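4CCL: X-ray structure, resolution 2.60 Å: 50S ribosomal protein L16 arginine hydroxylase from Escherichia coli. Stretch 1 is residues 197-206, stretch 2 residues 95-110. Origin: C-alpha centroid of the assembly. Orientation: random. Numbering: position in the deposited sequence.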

ATOM      1  N   ASN B 197       4.441 -22.471 -31.321  1.00 49.09           N
ATOM      2  CA  ASN B 197       3.204 -21.815 -30.917  1.00 48.41           C
ATOM      3  C   ASN B 197       3.452 -20.383 -30.469  1.00 51.08           C
ATOM      4  O   ASN B 197       4.423 -20.100 -29.761  1.00 54.87           O
ATOM      5  CB  ASN B 197       2.505 -22.600 -29.805  1.00 47.57           C
ATOM      6  CG  ASN B 197       1.529 -23.630 -30.341  1.00 53.31           C
ATOM      7  OD1 ASN B 197       0.612 -24.055 -29.638  1.00 59.86           O
ATOM      8  ND2 ASN B 197       1.717 -24.033 -31.592  1.00 54.38           N
ATOM      9  N   TYR B 198       2.565 -19.486 -30.885  1.00 49.74           N
ATOM     10  CA  TYR B 198       2.710 -18.079 -30.561  1.00 44.51           C
ATOM     11  C   TYR B 198       1.511 -17.623 -29.755  1.00 47.98           C
ATOM     12  O   TYR B 198       0.413 -17.476 -30.282  1.00 47.64           O
ATOM     13  CB  TYR B 198       2.812 -17.253 -31.843  1.00 39.69           C
ATOM     14  CG  TYR B 198       3.869 -17.751 -32.795  1.00 46.42           C
ATOM     15  CD1 TYR B 198       3.611 -18.814 -33.654  1.00 43.53           C
ATOM     16  CD2 TYR B 198       5.129 -17.170 -32.828  1.00 47.37           C
ATOM     17  CE1 TYR B 198       4.574 -19.281 -34.520  1.00 41.45           C
ATOM     18  CE2 TYR B 198       6.101 -17.629 -33.696  1.00 50.61           C
ATOM     19  CZ  TYR B 198       5.815 -18.686 -34.539  1.00 51.92           C
ATOM     20  OH  TYR B 198       6.775 -19.152 -35.402  1.00 54.82           O
ATOM     21  N   SER B 199       1.741 -17.347 -28.480  1.00 48.25           N
ATOM     22  CA  SER B 199       0.671 -16.932 -27.595  1.00 46.56           C
ATOM     23  C   SER B 199       0.655 -15.419 -27.440  1.00 49.40           C
ATOM     24  O   SER B 199       1.606 -14.822 -26.917  1.00 56.93           O
ATOM     25  CB  SER B 199       0.800 -17.623 -26.234  1.00 45.19           C
ATOM     26  OG  SER B 199       0.667 -19.030 -26.366  1.00 51.24           O
ATOM     27  N   VAL B 200      -0.433 -14.808 -27.901  1.00 42.28           N
ATOM     28  CA  VAL B 200      -0.652 -13.394 -27.686  1.00 39.91           C
ATOM     29  C   VAL B 200      -1.431 -13.347 -26.397  1.00 36.19           C
ATOM     30  O   VAL B 200      -2.593 -13.769 -26.340  1.00 42.00           O
ATOM     31  CB  VAL B 200      -1.532 -12.778 -28.785  1.00 46.49           C
ATOM     32  CG1 VAL B 200      -1.746 -11.292 -28.523  1.00 45.44           C
ATOM     33  CG2 VAL B 200      -0.925 -13.007 -30.157  1.00 46.16           C
ATOM     34  N   GLY B 201      -0.779 -12.841 -25.358  1.00 38.48           N
ATOM     35  CA  GLY B 201      -1.346 -12.845 -24.029  1.00 37.78           C
ATOM     36  C   GLY B 201      -1.991 -11.522 -23.699  1.00 42.12           C
ATOM     37  O   GLY B 201      -1.708 -10.501 -24.327  1.00 45.64           O
ATOM     38  N   PHE B 202      -2.853 -11.543 -22.694  1.00 45.52           N
ATOM     39  CA  PHE B 202      -3.520 -10.333 -22.242  1.00 42.98           C
ATOM     40  C   PHE B 202      -3.345 -10.168 -20.741  1.00 49.07           C
ATOM     41  O   PHE B 202      -2.941 -11.098 -20.045  1.00 66.40           O
ATOM     42  CB  PHE B 202      -4.998 -10.342 -22.641  1.00 37.43           C
ATOM     43  CG  PHE B 202      -5.226 -10.105 -24.109  1.00 44.79           C
ATOM     44  CD1 PHE B 202      -5.032 -11.123 -25.027  1.00 40.46           C
ATOM     45  CD2 PHE B 202      -5.619  -8.860 -24.570  1.00 42.00           C
ATOM     46  CE1 PHE B 202      -5.233 -10.907 -26.372  1.00 34.63           C
ATOM     47  CE2 PHE B 202      -5.823  -8.638 -25.917  1.00 37.13           C
ATOM     48  CZ  PHE B 202      -5.628  -9.663 -26.820  1.00 35.59           C
ATOM     49  N   ARG B 203      -3.623  -8.969 -20.250  1.00 63.17           N
ATOM     50  CA  ARG B 203      -3.402  -8.667 -18.847  1.00 57.99           C
ATOM     51  C   ARG B 203      -4.551  -7.850 -18.285  1.00 56.49           C
ATOM     52  O   ARG B 203      -4.984  -6.871 -18.889  1.00 50.46           O
ATOM     53  CB  ARG B 203      -2.088  -7.903 -18.678  1.00 58.26           C
ATOM     54  CG  ARG B 203      -1.908  -6.787 -19.692  1.00 59.85           C
ATOM     55  CD  ARG B 203      -0.558  -6.107 -19.556  1.00 63.90           C
ATOM     56  NE  ARG B 203      -0.413  -5.423 -18.275  1.00 71.88           N
ATOM     57  CZ  ARG B 203       0.583  -4.594 -17.983  1.00 72.36           C
ATOM     58  NH1 ARG B 203       1.521  -4.339 -18.886  1.00 73.96           N
ATOM     59  NH2 ARG B 203       0.637  -4.016 -16.791  1.00 66.64           N
ATOM     60  N   ALA B 204      -5.056  -8.266 -17.130  1.00 58.10           N
ATOM     61  CA  ALA B 204      -6.006  -7.447 -16.402  1.00 56.20           C
ATOM     62  C   ALA B 204      -5.636  -7.463 -14.929  1.00 56.83           C
ATOM     63  O   ALA B 204      -5.264  -8.505 -14.389  1.00 56.49           O
ATOM     64  CB  ALA B 204      -7.419  -7.966 -16.607  1.00 55.18           C
ATOM     65  N   PRO B 205      -5.744  -6.303 -14.270  1.00 53.44           N
ATOM     66  CA  PRO B 205      -5.423  -6.188 -12.844  1.00 55.10           C
ATOM     67  C   PRO B 205      -6.548  -6.713 -11.965  1.00 54.93           C
ATOM     68  O   PRO B 205      -7.700  -6.721 -12.395  1.00 56.13           O
ATOM     69  CB  PRO B 205      -5.272  -4.679 -12.650  1.00 51.17           C
ATOM     70  CG  PRO B 205      -6.197  -4.085 -13.664  1.00 51.27           C
ATOM     71  CD  PRO B 205      -6.126  -5.007 -14.860  1.00 55.43           C
ATOM     72  N   ASN B 206      -6.221  -7.143 -10.751  1.00 55.94           N
ATOM     73  CA  ASN B 206      -7.252  -7.379  -9.753  1.00 56.33           C
ATOM     74  C   ASN B 206      -7.281  -6.219  -8.760  1.00 62.62           C
ATOM     75  O   ASN B 206      -6.470  -5.300  -8.863  1.00 72.99           O
ATOM     76  CB  ASN B 206      -7.077  -8.740  -9.064  1.00 55.72           C
ATOM     77  CG  ASN B 206      -5.677  -8.958  -8.523  1.00 55.22           C
ATOM     78  OD1 ASN B 206      -5.002  -8.020  -8.101  1.00 57.07           O
ATOM     79  ND2 ASN B 206      -5.238 -10.212  -8.525  1.00 51.43           N
TER
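Stretch 2, residues 95-110: ALMRPFRELPDWRIDD

Stretch 1 enters as the end of a β-strand, residues 197-202, and continues through Arg203 to Asn206 as an extended loop. Stretch 2 is more varied: residues 98-100 form a 3-10 segment held by a bond from Phe100 N to Met97 O (2.9 Å), and after Leu103 and Pro104 residues 105-107, with helical backbone angles but without regular helical bonds, lead into a strand that starts at Ile108. This strand runs broadly antiparallel to 197-202, with an angle of 132° between their N-to-C directions and a closest approach of 4.4 Å between the axes.

The register is set by Phe202 and Ile108, an antiparallel non-hydrogen-bonded pair with CA atoms 4.3 Å apart. Gly201 N donates to Asp110 O (2.9 Å, nearly linear), and Gly201 O accepts from Asp109 N (2.8 Å). Beyond the pair, Arg203 N donates to Arg107 O at 2.7 Å, so the pairing reaches past the end of the first strand. The side chain of Arg107 adds a weak bond, from NH1 to Arg203 O (2.9 Å), while Ala204 CB lies over one face of its guanidinium, 3.8 Å from Arg107 NH1.

The side chains of Phe202 and Ile108 diverge from the bridge, and Ile108 points away overall, yet its CG1 sits over one face of the Phe202 ring, 4.1 Å from the ring centroid, in a CH-π contact. The tip of the same ring reaches Leu103, with Phe202 CZ 3.5 Å from Leu103 CD1. Phe202 thus packs against both the loop and the strand of stretch 2, and it has the largest area covered in the contact.

Farther back along the strand, Val200 points toward stretch 2, and its side chain packs against Phe100 and Ile108: CG2 lies 3.7 Å from Phe100 CE2, and CG1 lies 3.8 Å from Ile108 CD1 and over one face of the Phe100 ring. Tyr198, also directed toward stretch 2, meets Leu96, its CB 3.8 Å from Leu96 CD1.

At the other end, the Arg203 side chain runs alongside the second strand, with CD 3.5 Å from Ile108 O and 3.6 Å from Asp109 OD1. Its NH1 stays 4.4 Å from Asp109 OD1, beyond salt-bridge range. A water links the two groups, donating to Asp109 OD1 (2.6 Å) and accepting a weak bond from Arg203 NH1 (3.0 Å). Pro205 makes a looser contact, its CD 4.4 Å from Trp106 CZ3 at the indole edge.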

ATOM      1  N   ALA B  95       5.629  -7.905 -35.303  1.00 62.73           N
ATOM      2  CA  ALA B  95       4.608  -7.742 -36.342  1.00 57.78           C
ATOM      3  C   ALA B  95       3.326  -8.556 -36.093  1.00 58.35           C
ATOM      4  O   ALA B  95       2.239  -8.145 -36.500  1.00 58.12           O
ATOM      5  CB  ALA B  95       5.180  -8.063 -37.709  1.00 61.31           C
ATOM      6  N   LEU B  96       3.456  -9.701 -35.427  1.00 59.54           N
ATOM      7  CA  LEU B  96       2.305 -10.563 -35.139  1.00 55.97           C
ATOM      8  C   LEU B  96       1.262  -9.897 -34.238  1.00 55.24           C
ATOM      9  O   LEU B  96       0.092 -10.278 -34.248  1.00 57.40           O
ATOM     10  CB  LEU B  96       2.758 -11.884 -34.500  1.00 61.61           C
ATOM     11  CG  LEU B  96       2.660 -13.172 -35.323  1.00 67.25           C
ATOM     12  CD1 LEU B  96       2.673 -14.391 -34.409  1.00 67.53           C
ATOM     13  CD2 LEU B  96       1.420 -13.170 -36.200  1.00 69.97           C
HETATM   14  N   MSE B  97       1.696  -8.915 -33.455  1.00 49.87           N
HETATM   15  CA  MSE B  97       0.833  -8.257 -32.479  1.00 49.78           C
HETATM   16  C   MSE B  97      -0.168  -7.310 -33.140  1.00 52.77           C
HETATM   17  O   MSE B  97      -1.315  -7.202 -32.702  1.00 58.71           O
HETATM   18  CB  MSE B  97       1.686  -7.494 -31.461  1.00 58.75           C
HETATM   19  CG  MSE B  97       2.708  -8.356 -30.739  1.00 65.87           C
HETATM   20 SE   MSE B  97       2.147  -8.857 -28.943  1.00 73.53          SE
HETATM   21  CE  MSE B  97       2.270  -7.112 -28.089  1.00116.24           C
ATOM     22  N   ARG B  98       0.276  -6.635 -34.198  1.00 57.36           N
ATOM     23  CA  ARG B  98      -0.527  -5.624 -34.900  1.00 63.31           C
ATOM     24  C   ARG B  98      -1.987  -5.975 -35.253  1.00 58.11           C
ATOM     25  O   ARG B  98      -2.870  -5.140 -35.069  1.00 59.84           O
ATOM     26  CB  ARG B  98       0.216  -5.096 -36.138  1.00 73.39           C
ATOM     27  CG  ARG B  98       1.276  -4.047 -35.827  1.00 88.56           C
ATOM     28  CD  ARG B  98       1.859  -3.431 -37.095  1.00102.90           C
ATOM     29  NE  ARG B  98       2.884  -4.272 -37.712  1.00109.08           N
ATOM     30  CZ  ARG B  98       2.890  -4.637 -38.991  1.00108.62           C
ATOM     31  NH1 ARG B  98       1.919  -4.241 -39.804  1.00106.99           N
ATOM     32  NH2 ARG B  98       3.868  -5.400 -39.460  1.00108.99           N
ATOM     33  N   PRO B  99      -2.251  -7.194 -35.765  1.00 54.25           N
ATOM     34  CA  PRO B  99      -3.644  -7.531 -36.092  1.00 49.83           C
ATOM     35  C   PRO B  99      -4.602  -7.511 -34.895  1.00 50.66           C
ATOM     36  O   PRO B  99      -5.815  -7.443 -35.091  1.00 56.41           O
ATOM     37  CB  PRO B  99      -3.533  -8.956 -36.647  1.00 40.85           C
ATOM     38  CG  PRO B  99      -2.159  -9.038 -37.190  1.00 39.59           C
ATOM     39  CD  PRO B  99      -1.314  -8.217 -36.267  1.00 40.25           C
ATOM     40  N   PHE B 100      -4.067  -7.563 -33.683  1.00 49.75           N
ATOM     41  CA  PHE B 100      -4.897  -7.674 -32.483  1.00 48.65           C
ATOM     42  C   PHE B 100      -5.284  -6.327 -31.872  1.00 46.24           C
ATOM     43  O   PHE B 100      -5.871  -6.269 -30.795  1.00 45.89           O
ATOM     44  CB  PHE B 100      -4.244  -8.602 -31.459  1.00 40.09           C
ATOM     45  CG  PHE B 100      -4.154 -10.029 -31.921  1.00 48.18           C
ATOM     46  CD1 PHE B 100      -5.224 -10.897 -31.757  1.00 47.78           C
ATOM     47  CD2 PHE B 100      -3.007 -10.496 -32.538  1.00 51.81           C
ATOM     48  CE1 PHE B 100      -5.144 -12.206 -32.190  1.00 35.36           C
ATOM     49  CE2 PHE B 100      -2.920 -11.804 -32.972  1.00 43.74           C
ATOM     50  CZ  PHE B 100      -3.990 -12.660 -32.796  1.00 37.60           C
ATOM     51  N   ARG B 101      -4.930  -5.247 -32.559  1.00 43.45           N
ATOM     52  CA  ARG B 101      -5.274  -3.900 -32.120  1.00 45.76           C
ATOM     53  C   ARG B 101      -6.779  -3.615 -32.142  1.00 47.08           C
ATOM     54  O   ARG B 101      -7.223  -2.567 -31.670  1.00 62.35           O
ATOM     55  CB  ARG B 101      -4.508  -2.857 -32.933  1.00 57.25           C
ATOM     56  CG  ARG B 101      -3.015  -2.907 -32.694  1.00 71.84           C
ATOM     57  CD  ARG B 101      -2.391  -1.514 -32.687  1.00 85.60           C
ATOM     58  NE  ARG B 101      -1.224  -1.285 -31.815  1.00 92.68           N
ATOM     59  CZ  ARG B 101      -0.293  -2.165 -31.436  1.00104.24           C
ATOM     60  NH1 ARG B 101      -0.310  -3.437 -31.813  1.00103.44           N
ATOM     61  NH2 ARG B 101       0.692  -1.748 -30.656  1.00110.08           N
ATOM     62  N   GLU B 102      -7.556  -4.543 -32.694  1.00 41.23           N
ATOM     63  CA  GLU B 102      -9.012  -4.489 -32.575  1.00 45.01           C
ATOM     64  C   GLU B 102      -9.450  -4.609 -31.113  1.00 45.91           C
ATOM     65  O   GLU B 102     -10.599  -4.331 -30.770  1.00 54.76           O
ATOM     66  CB  GLU B 102      -9.661  -5.583 -33.424  1.00 46.85           C
ATOM     67  CG  GLU B 102      -9.459  -5.402 -34.922  1.00 54.61           C
ATOM     68  CD  GLU B 102     -10.201  -4.201 -35.474  1.00 62.46           C
ATOM     69  OE1 GLU B 102     -11.130  -3.707 -34.797  1.00 60.03           O
ATOM     70  OE2 GLU B 102      -9.855  -3.748 -36.587  1.00 70.69           O
ATOM     71  N   LEU B 103      -8.512  -5.016 -30.263  1.00 43.68           N
ATOM     72  CA  LEU B 103      -8.697  -5.054 -28.820  1.00 42.55           C
ATOM     73  C   LEU B 103      -7.752  -4.005 -28.235  1.00 48.52           C
ATOM     74  O   LEU B 103      -6.720  -3.702 -28.833  1.00 50.71           O
ATOM     75  CB  LEU B 103      -8.354  -6.449 -28.286  1.00 45.99           C
ATOM     76  CG  LEU B 103      -9.354  -7.568 -28.592  1.00 45.65           C
ATOM     77  CD1 LEU B 103      -8.714  -8.937 -28.414  1.00 34.37           C
ATOM     78  CD2 LEU B 103     -10.582  -7.432 -27.707  1.00 37.28           C
ATOM     79  N   PRO B 104      -8.105  -3.441 -27.069  1.00 46.95           N
ATOM     80  CA  PRO B 104      -7.373  -2.293 -26.516  1.00 44.22           C
ATOM     81  C   PRO B 104      -5.897  -2.578 -26.241  1.00 43.35           C
ATOM     82  O   PRO B 104      -5.566  -3.640 -25.715  1.00 47.81           O
ATOM     83  CB  PRO B 104      -8.104  -2.012 -25.198  1.00 47.90           C
ATOM     84  CG  PRO B 104      -9.453  -2.615 -25.369  1.00 46.45           C
ATOM     85  CD  PRO B 104      -9.241  -3.829 -26.216  1.00 48.25           C
ATOM     86  N   ASP B 105      -5.030  -1.631 -26.595  1.00 40.48           N
ATOM     87  CA  ASP B 105      -3.598  -1.746 -26.323  1.00 46.52           C
ATOM     88  C   ASP B 105      -3.310  -1.984 -24.844  1.00 56.19           C
ATOM     89  O   ASP B 105      -2.361  -2.687 -24.498  1.00 53.90           O
ATOM     90  CB  ASP B 105      -2.850  -0.489 -26.778  1.00 51.05           C
ATOM     91  CG  ASP B 105      -2.740  -0.384 -28.285  1.00 63.54           C
ATOM     92  OD1 ASP B 105      -2.901  -1.416 -28.971  1.00 68.98           O
ATOM     93  OD2 ASP B 105      -2.481   0.732 -28.783  1.00 65.61           O
ATOM     94  N   TRP B 106      -4.122  -1.394 -23.973  1.00 56.59           N
ATOM     95  CA  TRP B 106      -3.861  -1.474 -22.539  1.00 47.52           C
ATOM     96  C   TRP B 106      -4.161  -2.864 -21.967  1.00 51.08           C
ATOM     97  O   TRP B 106      -3.563  -3.274 -20.972  1.00 52.99           O
ATOM     98  CB  TRP B 106      -4.589  -0.355 -21.775  1.00 48.94           C
ATOM     99  CG  TRP B 106      -6.042  -0.597 -21.482  1.00 52.60           C
ATOM    100  CD1 TRP B 106      -7.110  -0.266 -22.268  1.00 55.02           C
ATOM    101  CD2 TRP B 106      -6.586  -1.196 -20.301  1.00 49.52           C
ATOM    102  NE1 TRP B 106      -8.283  -0.634 -21.653  1.00 40.93           N
ATOM    103  CE2 TRP B 106      -7.988  -1.210 -20.444  1.00 51.83           C
ATOM    104  CE3 TRP B 106      -6.023  -1.731 -19.137  1.00 46.98           C
ATOM    105  CZ2 TRP B 106      -8.835  -1.735 -19.470  1.00 48.15           C
ATOM    106  CZ3 TRP B 106      -6.865  -2.254 -18.171  1.00 47.13           C
ATOM    107  CH2 TRP B 106      -8.255  -2.250 -18.342  1.00 43.25           C
ATOM    108  N   ARG B 107      -5.074  -3.590 -22.603  1.00 50.11           N
ATOM    109  CA  ARG B 107      -5.389  -4.954 -22.180  1.00 44.25           C
ATOM    110  C   ARG B 107      -4.414  -6.012 -22.704  1.00 48.71           C
ATOM    111  O   ARG B 107      -4.298  -7.092 -22.124  1.00 53.44           O
ATOM    112  CB  ARG B 107      -6.820  -5.318 -22.580  1.00 39.06           C
ATOM    113  CG  ARG B 107      -7.892  -4.549 -21.820  1.00 50.41           C
ATOM    114  CD  ARG B 107      -8.201  -5.194 -20.479  1.00 46.58           C
ATOM    115  NE  ARG B 107      -9.019  -6.394 -20.634  1.00 48.05           N
ATOM    116  CZ  ARG B 107      -8.550  -7.637 -20.591  1.00 46.84           C
ATOM    117  NH1 ARG B 107      -7.259  -7.855 -20.390  1.00 47.77           N
ATOM    118  NH2 ARG B 107      -9.374  -8.663 -20.740  1.00 38.99           N
ATOM    119  N   ILE B 108      -3.709  -5.706 -23.789  1.00 55.21           N
ATOM    120  CA  ILE B 108      -2.799  -6.680 -24.391  1.00 57.14           C
ATOM    121  C   ILE B 108      -1.491  -6.729 -23.600  1.00 52.48           C
ATOM    122  O   ILE B 108      -1.069  -5.727 -23.023  1.00 49.55           O
ATOM    123  CB  ILE B 108      -2.544  -6.388 -25.896  1.00 49.05           C
ATOM    124  CG1 ILE B 108      -2.178  -7.674 -26.642  1.00 57.93           C
ATOM    125  CG2 ILE B 108      -1.472  -5.323 -26.086  1.00 49.93           C
ATOM    126  CD1 ILE B 108      -1.906  -7.473 -28.123  1.00 59.09           C
ATOM    127  N   ASP B 109      -0.859  -7.897 -23.550  1.00 52.09           N
ATOM    128  CA  ASP B 109       0.357  -8.034 -22.757  1.00 52.27           C
ATOM    129  C   ASP B 109       1.613  -8.140 -23.611  1.00 54.33           C
ATOM    130  O   ASP B 109       2.341  -7.159 -23.760  1.00 75.32           O
ATOM    131  CB  ASP B 109       0.259  -9.248 -21.826  1.00 55.14           C
ATOM    132  CG  ASP B 109       1.413  -9.322 -20.839  1.00 58.48           C
ATOM    133  OD1 ASP B 109       2.082  -8.290 -20.630  1.00 58.68           O
ATOM    134  OD2 ASP B 109       1.646 -10.408 -20.266  1.00 65.40           O
ATOM    135  N   ASP B 110       1.829  -9.314 -24.201  1.00 51.17           N
ATOM    136  CA  ASP B 110       3.044  -9.615 -24.958  1.00 49.61           C
ATOM    137  C   ASP B 110       2.899 -10.921 -25.742  1.00 44.41           C
ATOM    138  O   ASP B 110       1.870 -11.594 -25.662  1.00 51.06           O
ATOM    139  CB  ASP B 110       4.259  -9.715 -24.026  1.00 51.37           C
ATOM    140  CG  ASP B 110       4.877  -8.363 -23.720  1.00 64.05           C
ATOM    141  OD1 ASP B 110       5.025  -7.547 -24.654  1.00 63.78           O
ATOM    142  OD2 ASP B 110       5.193  -8.107 -22.539  1.00 65.57           O
TER
HETATM  143  O   HOH W   1       3.044  -5.890 -20.911  1.00 60.37           O